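Local coordinates for phage-like element PBSX protein XkdH (Bacillus subtilis, PDB 3F3B) that is of unknown function but is encoded by the defective prophage PBSX and probably belongs to the structural proteins of its phage-like particle, at residues H70-H75 with H93-K98; L99-R102 with H107-V110. All blocks are in the same frame, centred on the assembly; numbering follows the deposited sequence.

Contact 1 (H70-H75 with H93-K98). With PO4 (phosphate ion), chain C.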
loop_
_atom_site.group_PDB
_atom_site.type_symbol
_atom_site.label_atom_id
_atom_site.label_comp_id
_atom_site.label_asym_id
_atom_site.label_seq_id
_atom_site.Cartn_x
_atom_site.Cartn_y
_atom_site.Cartn_z
ATOM N N HIS A 70 -1.256 -1.384 12.716
ATOM C CA HIS A 70 0.111 -1.479 12.237
ATOM C C HIS A 70 0.137 -2.224 10.913
ATOM O O HIS A 70 0.882 -1.873 9.997
ATOM C CB HIS A 70 0.980 -2.205 13.269
ATOM C CG HIS A 70 2.360 -2.516 12.782
ATOM N ND1 HIS A 70 3.255 -1.536 12.407
ATOM C CD2 HIS A 70 2.993 -3.697 12.596
ATOM C CE1 HIS A 70 4.380 -2.101 12.010
ATOM N NE2 HIS A 70 4.248 -3.412 12.115
ATOM N N SER A 71 -0.687 -3.255 10.809
ATOM C CA SER A 71 -0.739 -4.031 9.589
ATOM C C SER A 71 -1.951 -4.953 9.587
ATOM O O SER A 71 -2.615 -5.139 10.608
ATOM C CB SER A 71 0.527 -4.872 9.458
ATOM O OG SER A 71 0.533 -5.925 10.409
ATOM N N PHE A 72 -2.238 -5.519 8.425
ATOM C CA PHE A 72 -3.344 -6.441 8.277
ATOM C C PHE A 72 -3.240 -7.138 6.948
ATOM O O PHE A 72 -2.606 -6.646 6.016
ATOM C CB PHE A 72 -4.703 -5.734 8.368
ATOM C CG PHE A 72 -4.713 -4.335 7.819
ATOM C CD1 PHE A 72 -4.539 -3.240 8.667
ATOM C CD2 PHE A 72 -4.917 -4.103 6.465
ATOM C CE1 PHE A 72 -4.570 -1.938 8.172
ATOM C CE2 PHE A 72 -4.947 -2.802 5.959
ATOM C CZ PHE A 72 -4.774 -1.720 6.816
ATOM N N LEU A 73 -3.848 -8.307 6.875
ATOM C CA LEU A 73 -3.853 -9.062 5.650
ATOM C C LEU A 73 -5.059 -8.545 4.877
ATOM O O LEU A 73 -6.204 -8.706 5.319
ATOM C CB LEU A 73 -4.008 -10.549 5.959
ATOM C CG LEU A 73 -4.103 -11.476 4.755
ATOM C CD1 LEU A 73 -2.836 -11.369 3.941
ATOM C CD2 LEU A 73 -4.325 -12.907 5.230
ATOM N N VAL A 74 -4.807 -7.907 3.738
ATOM C CA VAL A 74 -5.890 -7.376 2.925
ATOM C C VAL A 74 -6.392 -8.399 1.920
ATOM O O VAL A 74 -5.596 -9.095 1.301
ATOM C CB VAL A 74 -5.458 -6.133 2.131
ATOM C CG1 VAL A 74 -6.682 -5.497 1.501
ATOM C CG2 VAL A 74 -4.741 -5.138 3.040
ATOM N N HIS A 75 -7.710 -8.484 1.764
ATOM C CA HIS A 75 -8.330 -9.398 0.808
ATOM C C HIS A 75 -8.989 -8.524 -0.254
ATOM O O HIS A 75 -9.844 -7.699 0.067
ATOM C CB HIS A 75 -9.384 -10.258 1.498
ATOM C CG HIS A 75 -8.855 -11.046 2.652
ATOM N ND1 HIS A 75 -8.285 -10.452 3.757
ATOM C CD2 HIS A 75 -8.813 -12.381 2.878
ATOM C CE1 HIS A 75 -7.917 -11.387 4.616
ATOM N NE2 HIS A 75 -8.227 -12.566 4.106
ATOM N N HIS A 93 -5.213 7.031 5.948
ATOM C CA HIS A 93 -3.891 6.565 6.339
ATOM C C HIS A 93 -3.236 5.799 5.206
ATOM O O HIS A 93 -3.912 5.152 4.402
ATOM C CB HIS A 93 -3.953 5.698 7.597
ATOM C CG HIS A 93 -4.236 6.473 8.845
ATOM N ND1 HIS A 93 -5.515 6.718 9.299
ATOM C CD2 HIS A 93 -3.402 7.074 9.727
ATOM C CE1 HIS A 93 -5.456 7.434 10.408
ATOM N NE2 HIS A 93 -4.187 7.662 10.690
ATOM N N LYS A 94 -1.912 5.894 5.149
ATOM C CA LYS A 94 -1.116 5.232 4.127
ATOM C C LYS A 94 -0.639 3.840 4.549
ATOM O O LYS A 94 -0.242 3.619 5.693
ATOM C CB LYS A 94 0.091 6.107 3.784
ATOM C CG LYS A 94 -0.296 7.470 3.213
ATOM C CD LYS A 94 0.916 8.343 2.929
ATOM C CE LYS A 94 0.499 9.632 2.228
ATOM N NZ LYS A 94 1.656 10.519 1.896
ATOM N N TYR A 95 -0.687 2.902 3.611
ATOM C CA TYR A 95 -0.244 1.535 3.858
ATOM C C TYR A 95 0.508 1.070 2.621
ATOM O O TYR A 95 0.193 1.482 1.499
ATOM C CB TYR A 95 -1.443 0.612 4.102
ATOM C CG TYR A 95 -2.216 0.956 5.344
ATOM C CD1 TYR A 95 -1.791 0.515 6.595
ATOM C CD2 TYR A 95 -3.334 1.783 5.283
ATOM C CE1 TYR A 95 -2.454 0.894 7.756
ATOM C CE2 TYR A 95 -4.008 2.172 6.442
ATOM C CZ TYR A 95 -3.560 1.725 7.675
ATOM O OH TYR A 95 -4.202 2.127 8.826
ATOM N N ILE A 96 1.515 0.232 2.826
ATOM C CA ILE A 96 2.280 -0.297 1.711
ATOM C C ILE A 96 2.121 -1.805 1.711
ATOM O O ILE A 96 2.177 -2.427 2.767
ATOM C CB ILE A 96 3.781 0.027 1.835
ATOM C CG1 ILE A 96 3.974 1.534 2.010
ATOM C CG2 ILE A 96 4.520 -0.449 0.579
ATOM C CD1 ILE A 96 3.305 2.359 0.918
ATOM N N LEU A 97 1.900 -2.388 0.537
ATOM C CA LEU A 97 1.774 -3.840 0.436
ATOM C C LEU A 97 3.201 -4.393 0.498
ATOM O O LEU A 97 4.016 -4.122 -0.374
ATOM C CB LEU A 97 1.081 -4.217 -0.875
ATOM C CG LEU A 97 -0.236 -3.455 -1.081
ATOM C CD1 LEU A 97 -0.992 -4.052 -2.252
ATOM C CD2 LEU A 97 -1.093 -3.514 0.182
ATOM N N LYS A 98 3.502 -5.165 1.537
ATOM C CA LYS A 98 4.856 -5.677 1.718
ATOM C C LYS A 98 5.126 -7.084 1.233
ATOM O O LYS A 98 5.608 -7.284 0.118
ATOM C CB LYS A 98 5.258 -5.576 3.192
ATOM C CG LYS A 98 4.953 -4.217 3.820
ATOM C CD LYS A 98 5.533 -3.057 3.017
ATOM C CE LYS A 98 7.053 -3.002 3.096
ATOM N NZ LYS A 98 7.603 -1.833 2.351
HETATM P P PO4 C . 0.566 7.285 7.863
HETATM O O1 PO4 C . 1.755 7.589 7.024
HETATM O O2 PO4 C . -0.653 7.822 7.206
HETATM O O3 PO4 C . 0.436 5.813 8.023
HETATM O O4 PO4 C . 0.729 7.918 9.199
#
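Phe72 drives the edge of its ring into the face of Tyr95, and this T-shaped pair is the one close touch between 70-75 and 93-98. The planes are inclined at 57°, so the T is a leaning one, with the ring centroids 4.8 Å apart. Phe72 CZ is the leading atom. It hangs over the centre of the tyrosine ring, with Phe72 CZ 3.6 Å from Tyr95 CE1. The neighbouring Phe72 CE1 comes down on the hydroxyl-bearing side, also 3.6 Å from Tyr95 CE1. An aromatic edge, slightly positive at its hydrogens, thus meets the pi cloud of a phenol. The two side chains get there differently: the CB of Tyr95 points at the other strand from the start, whereas Phe72 leaves its backbone alongside the partner and brings its ring across with an unusual chi1 of 33°, well short of a staggered value. No backbone hydrogen bond joins the segments, because strand 107-114 runs between them and pairs with both. The strand pairings close into an antiparallel beta-barrel, consistent with the phage-barrel superfamily, and the aromatic pair spans its interior. Phe72 also stacks on Phe52, while Tyr95 rests against Ile88 and Trp90 of the adjoining strand. At the start of segment 70-75, part-way along strand 66-77, His70 and Ser71 both face Thr56 in a classic beta bulge. At the exposed start of strand 93-97 a phosphate ion, probably from the crystallisation liquor, accepts a nearly straight hydrogen bond (172°) from Lys94 N to O2 at 3.1 Å. The same O2 lies 3.6 Å from His93 CA, and Lys94 CB passes 3.9 Å from it.

Contact 2 (L99-R102 with H107-V110)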
loop_
_atom_site.group_PDB
_atom_site.type_symbol
_atom_site.label_atom_id
_atom_site.label_comp_id
_atom_site.label_asym_id
_atom_site.label_seq_id
_atom_site.Cartn_x
_atom_site.Cartn_y
_atom_site.Cartn_z
ATOM N N LEU A 99 4.850 -8.061 2.086
ATOM C CA LEU A 99 5.090 -9.451 1.724
ATOM C C LEU A 99 4.405 -9.765 0.400
ATOM O O LEU A 99 3.552 -8.998 -0.062
ATOM C CB LEU A 99 4.582 -10.383 2.830
ATOM C CG LEU A 99 5.323 -10.301 4.170
ATOM C CD1 LEU A 99 6.831 -10.369 3.911
ATOM C CD2 LEU A 99 4.974 -9.011 4.896
ATOM N N PRO A 100 4.782 -10.888 -0.238
ATOM C CA PRO A 100 4.208 -11.315 -1.516
ATOM C C PRO A 100 2.706 -11.497 -1.403
ATOM O O PRO A 100 2.190 -11.749 -0.311
ATOM C CB PRO A 100 4.914 -12.640 -1.783
ATOM C CG PRO A 100 6.231 -12.446 -1.141
ATOM C CD PRO A 100 5.863 -11.797 0.168
ATOM N N LYS A 101 2.008 -11.362 -2.527
ATOM C CA LYS A 101 0.567 -11.547 -2.544
ATOM C C LYS A 101 0.295 -12.963 -3.028
ATOM O O LYS A 101 1.204 -13.656 -3.479
ATOM C CB LYS A 101 -0.103 -10.548 -3.491
ATOM C CG LYS A 101 0.215 -10.758 -4.956
ATOM C CD LYS A 101 -0.684 -9.921 -5.852
ATOM C CE LYS A 101 -0.378 -10.186 -7.331
ATOM N NZ LYS A 101 -1.370 -9.555 -8.257
ATOM N N ARG A 102 -0.953 -13.399 -2.931
ATOM C CA ARG A 102 -1.311 -14.738 -3.384
ATOM C C ARG A 102 -2.813 -14.897 -3.499
ATOM O O ARG A 102 -3.575 -14.079 -2.986
ATOM C CB ARG A 102 -0.739 -15.801 -2.441
ATOM C CG ARG A 102 -1.326 -15.832 -1.042
ATOM C CD ARG A 102 -0.343 -16.522 -0.093
ATOM N NE ARG A 102 -0.918 -16.844 1.211
ATOM C CZ ARG A 102 -1.642 -17.931 1.462
ATOM N NH1 ARG A 102 -1.882 -18.811 0.495
ATOM N NH2 ARG A 102 -2.121 -18.141 2.683
ATOM N N HIS A 107 -9.564 -14.631 -4.110
ATOM C CA HIS A 107 -9.207 -13.266 -3.744
ATOM C C HIS A 107 -7.699 -13.067 -3.750
ATOM O O HIS A 107 -6.940 -14.035 -3.632
ATOM C CB HIS A 107 -9.705 -12.952 -2.332
ATOM C CG HIS A 107 -11.184 -13.075 -2.162
ATOM N ND1 HIS A 107 -11.765 -13.433 -0.966
ATOM C CD2 HIS A 107 -12.203 -12.868 -3.030
ATOM C CE1 HIS A 107 -13.080 -13.442 -1.104
ATOM N NE2 HIS A 107 -13.370 -13.103 -2.346
ATOM N N TRP A 108 -7.261 -11.818 -3.900
ATOM C CA TRP A 108 -5.835 -11.540 -3.814
ATOM C C TRP A 108 -5.636 -11.311 -2.327
ATOM O O TRP A 108 -6.386 -10.557 -1.706
ATOM C CB TRP A 108 -5.431 -10.256 -4.557
ATOM C CG TRP A 108 -5.425 -10.366 -6.052
ATOM C CD1 TRP A 108 -6.293 -9.772 -6.918
ATOM C CD2 TRP A 108 -4.527 -11.143 -6.853
ATOM N NE1 TRP A 108 -5.996 -10.131 -8.212
ATOM C CE2 TRP A 108 -4.917 -10.973 -8.204
ATOM C CE3 TRP A 108 -3.431 -11.971 -6.564
ATOM C CZ2 TRP A 108 -4.248 -11.599 -9.267
ATOM C CZ3 TRP A 108 -2.760 -12.600 -7.634
ATOM C CH2 TRP A 108 -3.178 -12.406 -8.964
ATOM N N GLU A 109 -4.656 -11.976 -1.741
ATOM C CA GLU A 109 -4.373 -11.775 -0.327
ATOM C C GLU A 109 -2.983 -11.183 -0.241
ATOM O O GLU A 109 -2.061 -11.664 -0.891
ATOM C CB GLU A 109 -4.420 -13.096 0.441
ATOM C CG GLU A 109 -5.813 -13.556 0.805
ATOM C CD GLU A 109 -5.794 -14.821 1.639
ATOM O OE1 GLU A 109 -4.740 -15.117 2.247
ATOM O OE2 GLU A 109 -6.834 -15.507 1.697
ATOM N N VAL A 110 -2.825 -10.142 0.561
ATOM C CA VAL A 110 -1.529 -9.505 0.682
ATOM C C VAL A 110 -1.487 -8.692 1.957
ATOM O O VAL A 110 -2.492 -8.113 2.353
ATOM C CB VAL A 110 -1.273 -8.577 -0.525
ATOM C CG1 VAL A 110 -2.321 -7.458 -0.553
ATOM C CG2 VAL A 110 0.145 -8.015 -0.468
#
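Segments 99-102 and 107-110 run antiparallel, their end-to-end directions 168° apart, and Arg102 and Glu109 form a hydrogen-bonded pair through Arg102 N to Glu109 O (2.9 Å) and Glu109 N to Arg102 O (2.7 Å). This is the open end of the beta-hairpin made by strands 102-104 and 107-114. Just before the pairing starts, Lys101 sends its extended chain along the indole of Trp108, CD and CE passing over the CE3-CZ3 side. NZ settles over the face of the six-membered ring, 3.4 Å from its centroid and only 10° off the normal, a cation-pi interaction. The chain starts on this course with CG tucked in the cleft between N and C of its own backbone (chi1 67°). Both polar ends are also fastened to the stretch after strand 66-77: Lys101 NZ bonds to Ile82 O, and Trp108 NE1 to Leu78 O. Glu109 gives its salt bridge to Arg104 through OE2, leaving OE1 over one face of the Arg102 guanidinium, 4.0 Å from NH2. The carboxylate and guanidinium planes are steeply inclined and no N-H points at that oxygen, so only the charges interact. Val110 packs CB against Lys101 CB at 3.7 Å, and its CG2 sits 3.6 Å from Leu99 O.

From the N terminus, the first segment of either contact lies on strand 66-77; the chain then loops out and returns through the hairpin 87-90/93-97, where contact 1 closes the circuit across 17 intervening residues. Contact 2 opens at the very next residue after Lys98 and closes a much shorter loop, with four residues between its segments, two of them still in strand. The two are therefore in series, neither nested nor crossing. Strand 107-114, which contact 2 pairs with the incoming chain, continues between the two strands of contact 1 and bonds to both. Val74 N lies 2.7 Å from Val110 O, a probable hydrogen bond. Together they join the barrel interior to the hairpin at one end.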